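Local coordinates for thrombospondin related anonymous protein (Plasmodium falciparum, PDB 4F1J) that probably mediates adhesion of the parasite to host surfaces, through a von Willebrand factor A domain that carries a magnesium ion at its metal-binding site, at residues 14-19 / 53-58. Sequence-based numbering, arbitrary orientation. Where two conformers were deposited one is given.
Sequences MDCSGS and IFSNNA. With MG (magnesium ion), chain C; EDO (1,2-ethanediol), chain K; EDO (1,2-ethanediol), chain J.
Phe54 joins Met14 and Cys16 through both polar atoms of its backbone, the pattern of parallel strands: its N-H donates to Met14 O (3.0 Å, 149° at the hydrogen), and its O accepts from Cys16 N at 2.9 Å in a straighter bond (167°). In both, the donor stands above the carbonyl plane. A CA-H...O contact, Ile53 CA to Met14 O at 3.1 Å, supplements them.

The Phe54 ring lies against the backbone of Asp15, whose CA is 3.8 Å from the ring centroid and 19° off the normal, a CH-pi contact over one face. Among the ring atoms, CZ also meets Asp15 CB. Where the strands end, Cys16 SG lies against Ile53 CB (3.9 Å) and Ser55 CB.

Beyond the strand end, Asp15 OD1 takes Ser17 N, forming an Asx turn, and also Ser17 OG at 2.6 Å through its syn lone pair. OD1 thus accepts both donors of Ser17, and the bond to OG holds the hydroxyl whose oxygen binds magnesium at 2.2 Å; Asp15 itself is second-shell, its OD2 accepting from a metal-bound water. Ser19 OG, Asp123 and three waters complete the coordination, and Asp15, Ser17 and Ser19 are the DxSxS of a metal ion-dependent adhesion site.

The pairing closes the beta-alpha-beta unit of strand 8-15, helix 22-38 and strand 47-54 in the Rossmann-like A domain. Met14 and Cys16 touch Trp25 of helix 22-38, Phe54 packs on Leu94 and Ala97 of helix 94-106 across the sheet, and Asp15 OD2 is hydrogen-bonded to Thr122 OG1 and the backbone N of Asp123, where strand 115-122 ends.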
loop_
_atom_site.group_PDB
_atom_site.type_symbol
_atom_site.label_atom_id
_atom_site.label_comp_id
_atom_site.label_asym_id
_atom_site.label_seq_id
_atom_site.Cartn_x
_atom_site.Cartn_y
_atom_site.Cartn_z
ATOM N N MET A 14 4.906 -0.834 0.792
ATOM C CA MET A 14 5.577 -0.914 -0.511
ATOM C C MET A 14 6.631 -2.026 -0.499
ATOM O O MET A 14 7.637 -1.923 0.179
ATOM C CB MET A 14 6.205 0.440 -0.829
ATOM C CG MET A 14 6.903 0.493 -2.148
ATOM S SD MET A 14 7.515 2.163 -2.437
ATOM C CE MET A 14 8.042 2.054 -4.164
ATOM N N ASP A 15 6.336 -3.100 -1.222
ATOM C CA ASP A 15 7.228 -4.237 -1.413
ATOM C C ASP A 15 8.533 -3.719 -2.019
ATOM O O ASP A 15 8.501 -2.996 -3.022
ATOM C CB ASP A 15 6.494 -5.195 -2.335
ATOM C CG ASP A 15 7.283 -6.443 -2.741
ATOM O OD1 ASP A 15 8.528 -6.438 -2.817
ATOM O OD2 ASP A 15 6.566 -7.403 -3.080
ATOM N N CYS A 16 9.668 -4.053 -1.402
ATOM C CA CYS A 16 10.994 -3.634 -1.930
ATOM C C CYS A 16 11.918 -4.848 -2.152
ATOM O O CYS A 16 13.147 -4.732 -2.130
ATOM C CB CYS A 16 11.645 -2.590 -1.018
ATOM S SG CYS A 16 11.998 -3.138 0.658
ATOM N N SER A 17 11.285 -5.974 -2.446
ATOM C CA SER A 17 11.959 -7.273 -2.600
ATOM C C SER A 17 12.940 -7.271 -3.780
ATOM O O SER A 17 12.776 -6.524 -4.759
ATOM C CB SER A 17 10.949 -8.400 -2.801
ATOM O OG SER A 17 10.121 -8.219 -3.934
ATOM N N GLY A 18 13.945 -8.142 -3.682
ATOM C CA GLY A 18 15.001 -8.213 -4.724
ATOM C C GLY A 18 14.509 -8.541 -6.127
ATOM O O GLY A 18 15.096 -8.089 -7.127
ATOM N N SER A 19 13.400 -9.265 -6.218
ATOM C CA SER A 19 12.785 -9.645 -7.492
ATOM C C SER A 19 12.476 -8.471 -8.408
ATOM O O SER A 19 12.410 -8.615 -9.639
ATOM C CB SER A 19 11.478 -10.363 -7.217
ATOM O OG SER A 19 10.610 -9.478 -6.542
ATOM N N ILE A 53 8.284 0.379 3.760
ATOM C CA ILE A 53 8.763 -0.566 2.752
ATOM C C ILE A 53 8.896 -1.910 3.438
ATOM O O ILE A 53 9.117 -1.969 4.664
ATOM C CB ILE A 53 10.077 -0.124 2.121
ATOM C CG1 ILE A 53 11.138 0.140 3.188
ATOM C CG2 ILE A 53 9.847 1.147 1.271
ATOM C CD1 ILE A 53 12.533 0.483 2.627
ATOM N N PHE A 54 8.791 -2.986 2.681
ATOM C CA PHE A 54 8.960 -4.305 3.271
ATOM C C PHE A 54 9.584 -5.280 2.279
ATOM O O PHE A 54 9.228 -5.345 1.103
ATOM C CB PHE A 54 7.638 -4.853 3.841
ATOM C CG PHE A 54 6.643 -5.259 2.800
ATOM C CD1 PHE A 54 5.751 -4.338 2.287
ATOM C CD2 PHE A 54 6.580 -6.561 2.323
ATOM C CE1 PHE A 54 4.830 -4.692 1.322
ATOM C CE2 PHE A 54 5.663 -6.901 1.327
ATOM C CZ PHE A 54 4.812 -5.960 0.825
ATOM N N SER A 55 10.574 -6.007 2.782
ATOM C CA SER A 55 11.120 -7.140 2.056
ATOM C C SER A 55 11.476 -8.174 3.133
ATOM O O SER A 55 10.629 -8.990 3.481
ATOM C CB SER A 55 12.276 -6.719 1.129
ATOM O OG SER A 55 13.366 -6.158 1.815
ATOM N N ASN A 56 12.682 -8.114 3.701
ATOM C CA ASN A 56 13.043 -9.010 4.803
ATOM C C ASN A 56 12.195 -8.705 6.038
ATOM O O ASN A 56 11.793 -9.599 6.770
ATOM C CB ASN A 56 14.546 -8.896 5.136
ATOM C CG ASN A 56 15.444 -9.460 4.031
ATOM O OD1 ASN A 56 14.978 -10.191 3.146
ATOM N ND2 ASN A 56 16.744 -9.129 4.088
ATOM N N ASN A 57 11.975 -7.407 6.248
ATOM C CA ASN A 57 11.193 -6.854 7.351
ATOM C C ASN A 57 10.520 -5.582 6.865
ATOM O O ASN A 57 10.837 -5.097 5.771
ATOM C CB ASN A 57 12.115 -6.521 8.530
ATOM C CG ASN A 57 12.850 -7.744 9.054
ATOM O OD1 ASN A 57 12.254 -8.595 9.699
ATOM N ND2 ASN A 57 14.143 -7.846 8.745
ATOM N N ALA A 58 9.581 -5.052 7.653
ATOM C CA ALA A 58 9.009 -3.722 7.394
ATOM C C ALA A 58 9.855 -2.599 8.018
ATOM O O ALA A 58 10.376 -2.744 9.121
ATOM C CB ALA A 58 7.590 -3.665 7.927
HETATM MG MG MG C . 9.130 -9.793 -5.105
HETATM C C1 EDO K . 14.301 -4.424 4.152
HETATM O O1 EDO K . 13.971 -5.485 5.033
HETATM C C2 EDO K . 13.175 -3.440 4.132
HETATM O O2 EDO K . 13.114 -2.925 5.454
HETATM C C1 EDO J . 6.233 -3.684 -6.105
HETATM O O1 EDO J . 7.051 -4.625 -5.402
HETATM C C2 EDO J . 6.851 -2.291 -6.029
HETATM O O2 EDO J . 6.900 -1.792 -4.700
HETATM O O HOH W 1 7.610 -9.748 -3.601
HETATM O O HOH W 2 10.156 -11.275 -4.288
HETATM O O HOH W 3 8.393 -11.231 -6.337
#